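Major pollen allergen Jun a 1 (Juniperus ashei, PDB 1PXZ) has low pectate lyase activity, cleaving galacturonan chains of pectin by elimination with calcium as cofactor, and is the major allergen of mountain cedar pollen. Local coordinates at residues N2-C7 with C24-G29; T260-G265 with T318-S323; T216-Q221 with E325-E330; I176-T179 with G184-I187. All coordinates share one frame; numbering follows the deposited sequence.

Contact 1 of 4, residues N2-C7 with C24-G29; sequences NPIDSC and CAVGFG
C24 is joined to C7 by a disulfide, SG to SG 2.1 Å, in a left-handed bridge with a torsion of -71° about the S-S bond. C7 reaches across with its sulfur anti to the backbone N (chi1 171°), which carries SG off the first residues of the helix and over to the loop. Beyond the covalent link, I4 supplies the packing, against a carbonyl oxygen and a valine methyl. Its CG2 lies 3.6 Å from C24 O, while its CG1 and CD1 rest on the CG2 methyl of V26, the CG1 to CG2 distance being 3.5 Å. A water donates to both C24 O and P3 O, bridging the two backbones beside the disulfide. The pairing fastens the N-terminal segment, which lies outside the parallel beta-helix, to a loop laid across the coils: I4 also touches W162, S188 and N189, on strands 161-164 and 185-195 of those coils. N2 caps the turn that leads into the short helix. Its OD1 accepts from I4 N and D5 N, both at 2.9 Å, the first in the carbonyl plane, the second from above it. N2 ND2 in turn donates to N189 OD1 and L338 O.

Contact 2 of 4, residues T260-G265 with T318-S323; sequences TILSEG and TNIYNS
L262 meets I320 tip to tip, the CD1 methyl of the leucine touching CG2 of the isoleucine at 3.8 Å and standing slightly farther from its CD1. The leucine comes from strand 260-264, the isoleucine from an irregular part of the chain that runs over the strand. At I320 the CG1 branch sits between the backbone N and the carbonyl carbon (chi1 58°), which leaves CG2 anti to the carbonyl carbon and turned to the leucine. CG1 itself lies over the centre of the Y321 ring, 3.9 Å above its plane, and the isoleucine is thus shared between the leucine and the neighbouring tyrosine.

Two residues further along the strand the contact becomes polar. E264 is extended, its CG anti to the backbone N (chi1 -177°), and its carboxylate crosses the side chain of T318. OE1 is 3.0 Å from T318 OG1, a possible hydrogen bond, since the one hydroxyl proton could go to a different acceptor instead. A water donates to E264 OE2 at 2.8 Å and is hydrogen-bonded to T318 OG1 at 3.2 Å, giving a second route between the same two residues. The strongest partner of the carboxylate is R300, in a salt bridge with OE2; H239 NE2 also bonds to OE1. These partners are likely to keep E264 ionised and fix the rotation of its carboxylate. The parallel beta-helix is the fold of polysaccharide lyase family 1, and here outward-facing side chains of one of its strands, alternating with those such as I261 that point the other way, receive a C-terminal segment lying on the outside of the coils.

Contact 3 of 4, residues T216-Q221 with E325-E330; sequences TVAFNQ and EAFKVE
T216 opens the contact by turning its CG2 methyl toward the F327 ring, 4.1 Å from CZ and equally near CE1. With CG2 anti to the backbone N, the methyl is left for the phenylalanine while the hydroxyl takes polar partners elsewhere, Y321 OH and F28 N. T216 and F327 approach from opposite directions, the methyl meeting the far end of the ring obliquely.

Two residues on, at the end of strand 214-218, A218 points the same way and sets its CB 4.3 Å from F327 CZ; it is also the first residue of a region, 218-229, that binds IgE from most patients tested. V217, between them, faces away, as strand alternation requires.

F219 follows where the chain leaves the strand in a left-handed backbone conformation. Its ring swings back toward the same phenylalanine, and CZ comes within 3.7 Å of F327 CE2. The two side chains run antiparallel past one another, their centroids 5.8 Å apart and their planes inclined at 60°, an oblique aromatic pair. F327 has its CG between the backbone N and the carbonyl carbon (chi1 62°), which sets the ring on the side facing strand 214-218; E325 O lies in the ring plane at its edge. P3 and N189 also touch F219, placing the aromatic pair where the N-terminal segment, the C-terminal segment and a parallel beta-helix strand meet.

Between these segments the attraction is dispersive: a methyl group, an alanine and a second ring gather at the outer end of the F327 ring. Such packing depends on shape fit rather than on directional bonds, and the hydroxyl of T216 is satisfied outside it.

Contact 4 of 4, residues I176-T179 with G184-I187; sequences IDVT and GITI
I176 and I187 make the closer of two apolar contacts, the CD1 methyl of I176 meeting CG2 of I187 at 3.7 Å. The side chains reach toward each other tip to tip, and I187 CD1 lies more loosely by I176 CG2, at 4.2 Å. In I176 the extended long branch, with CG1 anti to the carbonyl carbon (chi1 -66°), brings CD1 to the contact; I187 offers its short CG2 branch, anti to the backbone N. Two residues along, V178 CG1 meets I185 CD1 at 3.9 Å. M155 flanks this second pair, and I163 touches both I176 and I187.

Polar groups lie on the outward sides of the strands. D177, between the two inward residues of its strand, points away from the core and is probably a calcium ligand, as in related lyases, with a weak bond to H203 ND1. T186 faces outward from the other strand, its OG1 bonded to V26 O and G29 N.

The chain turns a corner at G184, whose positive phi suits a glycine, and strands 174-179 and 185-195 belong to different faces. Aliphatic side chains from two faces meeting in the interior fit a parallel beta-helix, here with the putative calcium-binding side on its exterior.

How the contacts relate
Contact 4 is the interior one, aliphatic side chains meeting between two faces of the beta-helix; the others attach terminal segments to its outside. Strands 185-195 and 214-218 are neighbours, so contacts 4 and 3 are joined by backbone bonds, T216 O to I187 N among them. Contacts 2 and 3 both receive the C-terminal segment, and the Y321 ring of the former packs on F327 of the latter. The 24-29 loop touches all three other contacts: G27 N is bonded to E325 O, for instance, and F28 lies against Y321. Contacts 3 and 4 are buried, 1 and 2 partly so; the buried pair is apolar, and the polar and covalent links lie in the latter two.

Contact 1 of 4, residues N2-C7 with C24-G29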
loop_
_atom_site.group_PDB
_atom_site.type_symbol
_atom_site.label_atom_id
_atom_site.label_comp_id
_atom_site.label_asym_id
_atom_site.label_seq_id
_atom_site.Cartn_x
_atom_site.Cartn_y
_atom_site.Cartn_z
ATOM N N ASN A 2 7.560 5.906 15.264
ATOM C CA ASN A 2 7.508 6.877 14.173
ATOM C C ASN A 2 6.255 7.730 14.376
ATOM O O ASN A 2 5.511 7.360 15.295
ATOM C CB ASN A 2 7.570 6.137 12.844
ATOM C CG ASN A 2 6.371 5.288 12.499
ATOM O OD1 ASN A 2 5.208 5.667 12.642
ATOM N ND2 ASN A 2 6.707 4.097 11.998
ATOM N N PRO A 3 6.071 8.798 13.631
ATOM C CA PRO A 3 4.915 9.684 13.832
ATOM C C PRO A 3 3.545 9.032 13.728
ATOM O O PRO A 3 2.595 9.575 14.298
ATOM C CB PRO A 3 5.042 10.700 12.675
ATOM C CG PRO A 3 6.521 10.767 12.428
ATOM C CD PRO A 3 6.970 9.343 12.564
ATOM N N ILE A 4 3.416 7.926 13.001
ATOM C CA ILE A 4 2.096 7.270 12.921
ATOM C C ILE A 4 1.914 6.432 14.171
ATOM O O ILE A 4 0.972 6.571 14.939
ATOM C CB ILE A 4 1.953 6.417 11.663
ATOM C CG1 ILE A 4 2.045 7.240 10.362
ATOM C CG2 ILE A 4 0.663 5.620 11.709
ATOM C CD1 ILE A 4 2.022 6.407 9.093
ATOM N N ASP A 5 2.863 5.533 14.426
ATOM C CA ASP A 5 2.664 4.601 15.538
ATOM C C ASP A 5 2.637 5.315 16.868
ATOM O O ASP A 5 2.006 4.880 17.838
ATOM C CB ASP A 5 3.800 3.581 15.511
ATOM C CG ASP A 5 3.641 2.505 14.454
ATOM O OD1 ASP A 5 2.717 2.553 13.638
ATOM O OD2 ASP A 5 4.453 1.563 14.434
ATOM N N SER A 6 3.380 6.431 16.952
ATOM C CA SER A 6 3.418 7.097 18.263
ATOM C C SER A 6 2.033 7.563 18.710
ATOM O O SER A 6 1.741 7.651 19.898
ATOM C CB SER A 6 4.387 8.292 18.234
ATOM O OG SER A 6 3.789 9.318 17.448
ATOM N N CYS A 7 1.189 7.836 17.747
ATOM C CA CYS A 7 -0.146 8.396 17.943
ATOM C C CYS A 7 -1.064 7.363 18.574
ATOM O O CYS A 7 -1.889 7.755 19.399
ATOM C CB CYS A 7 -0.674 8.887 16.596
ATOM S SG CYS A 7 -2.404 9.402 16.506
ATOM N N CYS A 24 -4.882 8.408 13.327
ATOM C CA CYS A 24 -3.428 8.576 13.327
ATOM C C CYS A 24 -2.789 8.523 11.955
ATOM O O CYS A 24 -1.547 8.513 11.869
ATOM C CB CYS A 24 -2.839 7.472 14.224
ATOM S SG CYS A 24 -3.394 7.639 15.955
ATOM N N ALA A 25 -3.583 8.501 10.899
ATOM C CA ALA A 25 -2.990 8.476 9.559
ATOM C C ALA A 25 -2.332 9.822 9.233
ATOM O O ALA A 25 -2.839 10.860 9.669
ATOM C CB ALA A 25 -4.049 8.134 8.519
ATOM N N VAL A 26 -1.242 9.784 8.486
ATOM C CA VAL A 26 -0.504 10.952 8.016
ATOM C C VAL A 26 -0.377 10.861 6.493
ATOM O O VAL A 26 -0.658 9.816 5.894
ATOM C CB VAL A 26 0.889 11.151 8.642
ATOM C CG1 VAL A 26 0.766 11.231 10.170
ATOM C CG2 VAL A 26 1.874 10.058 8.270
ATOM N N GLY A 27 0.026 11.970 5.851
ATOM C CA GLY A 27 0.202 11.884 4.407
ATOM C C GLY A 27 -1.113 12.067 3.679
ATOM O O GLY A 27 -2.096 12.481 4.291
ATOM N N PHE A 28 -1.101 11.743 2.401
ATOM C CA PHE A 28 -2.267 12.010 1.593
ATOM C C PHE A 28 -3.473 11.162 1.979
ATOM O O PHE A 28 -4.596 11.553 1.654
ATOM C CB PHE A 28 -1.922 11.799 0.116
ATOM C CG PHE A 28 -0.972 12.858 -0.445
ATOM C CD1 PHE A 28 -1.320 14.189 -0.403
ATOM C CD2 PHE A 28 0.240 12.473 -0.984
ATOM C CE1 PHE A 28 -0.469 15.170 -0.895
ATOM C CE2 PHE A 28 1.096 13.452 -1.481
ATOM C CZ PHE A 28 0.741 14.775 -1.437
ATOM N N GLY A 29 -3.273 10.019 2.650
ATOM C CA GLY A 29 -4.483 9.290 3.045
ATOM C C GLY A 29 -4.904 9.646 4.453
ATOM O O GLY A 29 -5.607 8.863 5.113
HETATM O O HOH W 1 -0.098 10.308 13.475
#

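Contact 2 of 4, residues T260-G265 with T318-S323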
loop_
_atom_site.group_PDB
_atom_site.type_symbol
_atom_site.label_atom_id
_atom_site.label_comp_id
_atom_site.label_asym_id
_atom_site.label_seq_id
_atom_site.Cartn_x
_atom_site.Cartn_y
_atom_site.Cartn_z
ATOM N N THR A 260 6.064 12.877 -10.541
ATOM C CA THR A 260 6.810 13.646 -9.563
ATOM C C THR A 260 7.112 12.728 -8.385
ATOM O O THR A 260 6.202 12.226 -7.737
ATOM C CB THR A 260 6.023 14.896 -9.096
ATOM O OG1 THR A 260 5.821 15.685 -10.283
ATOM C CG2 THR A 260 6.814 15.711 -8.088
ATOM N N ILE A 261 8.386 12.519 -8.129
ATOM C CA ILE A 261 8.836 11.637 -7.066
ATOM C C ILE A 261 9.699 12.401 -6.078
ATOM O O ILE A 261 10.769 12.873 -6.425
ATOM C CB ILE A 261 9.603 10.418 -7.643
ATOM C CG1 ILE A 261 8.731 9.640 -8.622
ATOM C CG2 ILE A 261 10.142 9.596 -6.483
ATOM C CD1 ILE A 261 9.387 8.482 -9.357
ATOM N N LEU A 262 9.200 12.510 -4.852
ATOM C CA LEU A 262 9.858 13.196 -3.763
ATOM C C LEU A 262 10.362 12.178 -2.751
ATOM O O LEU A 262 9.633 11.716 -1.878
ATOM C CB LEU A 262 8.931 14.240 -3.137
ATOM C CG LEU A 262 8.265 15.181 -4.170
ATOM C CD1 LEU A 262 7.442 16.243 -3.455
ATOM C CD2 LEU A 262 9.302 15.828 -5.083
ATOM N N SER A 263 11.648 11.842 -2.923
ATOM C CA SER A 263 12.323 10.907 -2.034
ATOM C C SER A 263 12.958 11.669 -0.875
ATOM O O SER A 263 13.784 12.543 -1.115
ATOM C CB SER A 263 13.379 10.119 -2.815
ATOM O OG SER A 263 14.180 9.354 -1.921
ATOM N N GLU A 264 12.563 11.366 0.362
ATOM C CA GLU A 264 13.087 12.088 1.519
ATOM C C GLU A 264 13.370 11.173 2.688
ATOM O O GLU A 264 12.467 10.438 3.119
ATOM C CB GLU A 264 12.025 13.134 1.888
ATOM C CG GLU A 264 12.388 14.053 3.036
ATOM C CD GLU A 264 11.381 15.170 3.248
ATOM O OE1 GLU A 264 10.277 15.142 2.651
ATOM O OE2 GLU A 264 11.733 16.075 4.045
ATOM N N GLY A 265 14.588 11.175 3.207
ATOM C CA GLY A 265 14.891 10.422 4.408
ATOM C C GLY A 265 14.806 8.920 4.245
ATOM O O GLY A 265 14.589 8.196 5.239
ATOM N N THR A 318 10.058 20.475 0.702
ATOM C CA THR A 318 8.816 19.718 0.558
ATOM C C THR A 318 7.635 20.591 0.980
ATOM O O THR A 318 7.551 20.941 2.164
ATOM C CB THR A 318 8.833 18.420 1.380
ATOM O OG1 THR A 318 9.770 17.504 0.795
ATOM C CG2 THR A 318 7.488 17.704 1.350
ATOM N N ASN A 319 6.782 20.923 0.016
ATOM C CA ASN A 319 5.577 21.711 0.300
ATOM C C ASN A 319 4.349 21.133 -0.396
ATOM O O ASN A 319 3.800 21.688 -1.350
ATOM C CB ASN A 319 5.785 23.170 -0.106
ATOM C CG ASN A 319 4.924 24.104 0.724
ATOM O OD1 ASN A 319 5.265 25.273 0.886
ATOM N ND2 ASN A 319 3.818 23.585 1.246
ATOM N N ILE A 320 3.896 19.970 0.080
ATOM C CA ILE A 320 2.817 19.262 -0.604
ATOM C C ILE A 320 1.616 18.957 0.279
ATOM O O ILE A 320 0.578 18.620 -0.298
ATOM C CB ILE A 320 3.382 17.940 -1.193
ATOM C CG1 ILE A 320 4.011 16.988 -0.183
ATOM C CG2 ILE A 320 4.400 18.267 -2.295
ATOM C CD1 ILE A 320 4.362 15.606 -0.716
ATOM N N TYR A 321 1.759 19.038 1.596
ATOM C CA TYR A 321 0.768 18.638 2.581
ATOM C C TYR A 321 0.079 19.814 3.272
ATOM O O TYR A 321 0.758 20.799 3.561
ATOM C CB TYR A 321 1.433 17.837 3.701
ATOM C CG TYR A 321 1.948 16.473 3.295
ATOM C CD1 TYR A 321 1.170 15.636 2.500
ATOM C CD2 TYR A 321 3.199 16.035 3.705
ATOM C CE1 TYR A 321 1.633 14.379 2.117
ATOM C CE2 TYR A 321 3.665 14.782 3.328
ATOM C CZ TYR A 321 2.879 13.964 2.539
ATOM O OH TYR A 321 3.333 12.705 2.151
ATOM N N ASN A 322 -1.196 19.714 3.592
ATOM C CA ASN A 322 -1.874 20.675 4.461
ATOM C C ASN A 322 -1.686 20.279 5.914
ATOM O O ASN A 322 -1.019 19.306 6.263
ATOM C CB ASN A 322 -3.354 20.792 4.094
ATOM C CG ASN A 322 -4.186 19.568 4.387
ATOM O OD1 ASN A 322 -4.026 18.879 5.386
ATOM N ND2 ASN A 322 -5.134 19.233 3.513
ATOM N N SER A 323 -2.308 21.007 6.844
ATOM C CA SER A 323 -2.061 20.772 8.252
ATOM C C SER A 323 -2.606 19.416 8.708
ATOM O O SER A 323 -2.145 18.882 9.716
ATOM C CB SER A 323 -2.715 21.864 9.124
ATOM O OG SER A 323 -2.110 23.127 8.955
HETATM O O HOH W 2 11.860 18.645 2.871
#

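Contact 3 of 4, residues T216-Q221 with E325-E330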
loop_
_atom_site.group_PDB
_atom_site.type_symbol
_atom_site.label_atom_id
_atom_site.label_comp_id
_atom_site.label_asym_id
_atom_site.label_seq_id
_atom_site.Cartn_x
_atom_site.Cartn_y
_atom_site.Cartn_z
ATOM N N THR A 216 1.306 8.752 -0.560
ATOM C CA THR A 216 2.388 8.835 0.424
ATOM C C THR A 216 2.889 7.410 0.684
ATOM O O THR A 216 2.042 6.569 0.993
ATOM C CB THR A 216 1.949 9.469 1.758
ATOM O OG1 THR A 216 1.498 10.814 1.535
ATOM C CG2 THR A 216 3.100 9.571 2.755
ATOM N N VAL A 217 4.192 7.217 0.517
ATOM C CA VAL A 217 4.772 5.891 0.835
ATOM C C VAL A 217 5.734 6.094 1.990
ATOM O O VAL A 217 6.814 6.658 1.711
ATOM C CB VAL A 217 5.469 5.286 -0.389
ATOM C CG1 VAL A 217 6.151 3.959 -0.028
ATOM C CG2 VAL A 217 4.474 5.090 -1.517
ATOM N N ALA A 218 5.367 5.693 3.211
ATOM C CA ALA A 218 6.191 6.023 4.366
ATOM C C ALA A 218 6.408 4.919 5.400
ATOM O O ALA A 218 5.489 4.181 5.745
ATOM C CB ALA A 218 5.546 7.219 5.071
ATOM N N PHE A 219 7.616 4.853 5.928
ATOM C CA PHE A 219 8.001 3.976 7.024
ATOM C C PHE A 219 7.859 2.492 6.666
ATOM O O PHE A 219 7.629 1.653 7.552
ATOM C CB PHE A 219 7.197 4.280 8.292
ATOM C CG PHE A 219 7.078 5.767 8.609
ATOM C CD1 PHE A 219 8.215 6.470 8.955
ATOM C CD2 PHE A 219 5.848 6.402 8.562
ATOM C CE1 PHE A 219 8.121 7.833 9.246
ATOM C CE2 PHE A 219 5.749 7.765 8.820
ATOM C CZ PHE A 219 6.897 8.467 9.148
ATOM N N ASN A 220 8.009 2.157 5.400
ATOM C CA ASN A 220 7.915 0.772 4.950
ATOM C C ASN A 220 9.292 0.114 4.961
ATOM O O ASN A 220 10.301 0.804 4.792
ATOM C CB ASN A 220 7.329 0.664 3.543
ATOM C CG ASN A 220 5.973 1.318 3.394
ATOM O OD1 ASN A 220 5.825 2.416 2.853
ATOM N ND2 ASN A 220 4.944 0.631 3.879
ATOM N N GLN A 221 9.299 -1.196 5.148
ATOM C CA GLN A 221 10.507 -1.999 5.003
ATOM C C GLN A 221 10.437 -2.653 3.630
ATOM O O GLN A 221 9.549 -3.476 3.399
ATOM C CB GLN A 221 10.652 -3.062 6.112
ATOM C CG GLN A 221 11.813 -4.022 5.797
ATOM C CD GLN A 221 13.164 -3.307 5.877
ATOM O OE1 GLN A 221 13.463 -2.578 6.810
ATOM N NE2 GLN A 221 14.019 -3.521 4.890
ATOM N N GLU A 325 -2.334 16.685 7.024
ATOM C CA GLU A 325 -1.543 15.661 6.353
ATOM C C GLU A 325 -0.072 15.645 6.761
ATOM O O GLU A 325 0.558 14.585 6.703
ATOM C CB GLU A 325 -1.589 15.840 4.827
ATOM C CG GLU A 325 -2.943 15.684 4.166
ATOM C CD GLU A 325 -3.061 16.337 2.812
ATOM O OE1 GLU A 325 -2.304 17.274 2.440
ATOM O OE2 GLU A 325 -3.965 15.910 2.053
ATOM N N ALA A 326 0.480 16.801 7.122
ATOM C CA ALA A 326 1.910 16.986 7.290
ATOM C C ALA A 326 2.459 16.116 8.402
ATOM O O ALA A 326 1.777 15.883 9.402
ATOM C CB ALA A 326 2.221 18.459 7.614
ATOM N N PHE A 327 3.703 15.651 8.252
ATOM C CA PHE A 327 4.343 14.946 9.342
ATOM C C PHE A 327 5.861 15.070 9.227
ATOM O O PHE A 327 6.382 15.358 8.149
ATOM C CB PHE A 327 3.957 13.469 9.301
ATOM C CG PHE A 327 4.406 12.763 8.029
ATOM C CD1 PHE A 327 3.690 12.909 6.857
ATOM C CD2 PHE A 327 5.536 11.969 8.042
ATOM C CE1 PHE A 327 4.079 12.255 5.696
ATOM C CE2 PHE A 327 5.933 11.296 6.892
ATOM C CZ PHE A 327 5.192 11.433 5.730
ATOM N N LYS A 328 6.548 14.836 10.325
ATOM C CA LYS A 328 8.001 15.012 10.304
ATOM C C LYS A 328 8.725 13.873 9.607
ATOM O O LYS A 328 8.466 12.706 9.884
ATOM C CB LYS A 328 8.521 15.096 11.748
ATOM C CG LYS A 328 9.979 15.538 11.817
ATOM C CD LYS A 328 10.402 15.788 13.256
ATOM C CE LYS A 328 9.770 17.045 13.834
ATOM N NZ LYS A 328 9.053 16.786 15.116
ATOM N N VAL A 329 9.649 14.204 8.722
ATOM C CA VAL A 329 10.524 13.223 8.097
ATOM C C VAL A 329 11.929 13.416 8.652
ATOM O O VAL A 329 12.472 14.533 8.598
ATOM C CB VAL A 329 10.486 13.367 6.571
ATOM C CG1 VAL A 329 11.344 12.300 5.900
ATOM C CG2 VAL A 329 9.052 13.275 6.046
ATOM N N GLU A 330 12.513 12.357 9.212
ATOM C CA GLU A 330 13.886 12.414 9.709
ATOM C C GLU A 330 14.894 12.127 8.611
ATOM O O GLU A 330 14.521 11.694 7.520
ATOM C CB GLU A 330 14.090 11.358 10.804
ATOM C CG GLU A 330 12.956 11.391 11.818
ATOM C CD GLU A 330 13.086 12.569 12.754
ATOM O OE1 GLU A 330 14.224 13.081 12.850
ATOM O OE2 GLU A 330 12.074 12.970 13.365
#

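Contact 4 of 4, residues I176-T179 with G184-I187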
loop_
_atom_site.group_PDB
_atom_site.type_symbol
_atom_site.label_atom_id
_atom_site.label_comp_id
_atom_site.label_asym_id
_atom_site.label_seq_id
_atom_site.Cartn_x
_atom_site.Cartn_y
_atom_site.Cartn_z
ATOM N N ILE A 176 0.958 -4.190 -4.449
ATOM C CA ILE A 176 -0.061 -3.141 -4.363
ATOM C C ILE A 176 -0.231 -2.518 -5.738
ATOM O O ILE A 176 0.772 -2.099 -6.337
ATOM C CB ILE A 176 0.340 -2.076 -3.343
ATOM C CG1 ILE A 176 0.380 -2.609 -1.908
ATOM C CG2 ILE A 176 -0.565 -0.848 -3.440
ATOM C CD1 ILE A 176 0.878 -1.575 -0.917
ATOM N N ASP A 177 -1.442 -2.471 -6.263
ATOM C CA ASP A 177 -1.676 -1.865 -7.584
ATOM C C ASP A 177 -2.637 -0.705 -7.398
ATOM O O ASP A 177 -3.736 -0.894 -6.865
ATOM C CB ASP A 177 -2.196 -2.945 -8.510
ATOM C CG ASP A 177 -1.924 -2.861 -9.986
ATOM O OD1 ASP A 177 -0.875 -3.352 -10.460
ATOM O OD2 ASP A 177 -2.770 -2.311 -10.730
ATOM N N VAL A 178 -2.250 0.505 -7.795
ATOM C CA VAL A 178 -3.117 1.676 -7.615
ATOM C C VAL A 178 -3.347 2.289 -8.983
ATOM O O VAL A 178 -2.378 2.650 -9.655
ATOM C CB VAL A 178 -2.474 2.671 -6.650
ATOM C CG1 VAL A 178 -3.334 3.920 -6.457
ATOM C CG2 VAL A 178 -2.222 2.017 -5.298
ATOM N N THR A 179 -4.575 2.368 -9.457
ATOM C CA THR A 179 -4.879 2.795 -10.801
ATOM C C THR A 179 -6.180 3.587 -10.908
ATOM O O THR A 179 -6.971 3.668 -9.973
ATOM C CB THR A 179 -5.080 1.596 -11.762
ATOM O OG1 THR A 179 -6.221 0.855 -11.296
ATOM C CG2 THR A 179 -3.918 0.628 -11.764
ATOM N N GLY A 184 -5.291 10.250 -2.676
ATOM C CA GLY A 184 -5.518 10.426 -1.247
ATOM C C GLY A 184 -5.222 9.112 -0.528
ATOM O O GLY A 184 -6.071 8.630 0.205
ATOM N N ILE A 185 -4.023 8.581 -0.778
ATOM C CA ILE A 185 -3.658 7.267 -0.232
ATOM C C ILE A 185 -2.340 7.302 0.499
ATOM O O ILE A 185 -1.364 7.912 0.081
ATOM C CB ILE A 185 -3.615 6.259 -1.397
ATOM C CG1 ILE A 185 -5.054 6.059 -1.939
ATOM C CG2 ILE A 185 -2.973 4.934 -1.055
ATOM C CD1 ILE A 185 -5.028 5.480 -3.335
ATOM N N THR A 186 -2.302 6.615 1.642
ATOM C CA THR A 186 -1.047 6.443 2.357
ATOM C C THR A 186 -0.753 4.951 2.437
ATOM O O THR A 186 -1.646 4.167 2.744
ATOM C CB THR A 186 -1.115 7.037 3.774
ATOM O OG1 THR A 186 -1.117 8.475 3.659
ATOM C CG2 THR A 186 0.075 6.688 4.659
ATOM N N ILE A 187 0.492 4.621 2.159
ATOM C CA ILE A 187 0.944 3.225 2.269
ATOM C C ILE A 187 2.073 3.246 3.273
ATOM O O ILE A 187 3.161 3.749 2.957
ATOM C CB ILE A 187 1.366 2.742 0.884
ATOM C CG1 ILE A 187 0.175 2.686 -0.095
ATOM C CG2 ILE A 187 2.118 1.421 0.946
ATOM C CD1 ILE A 187 0.594 2.664 -1.557
#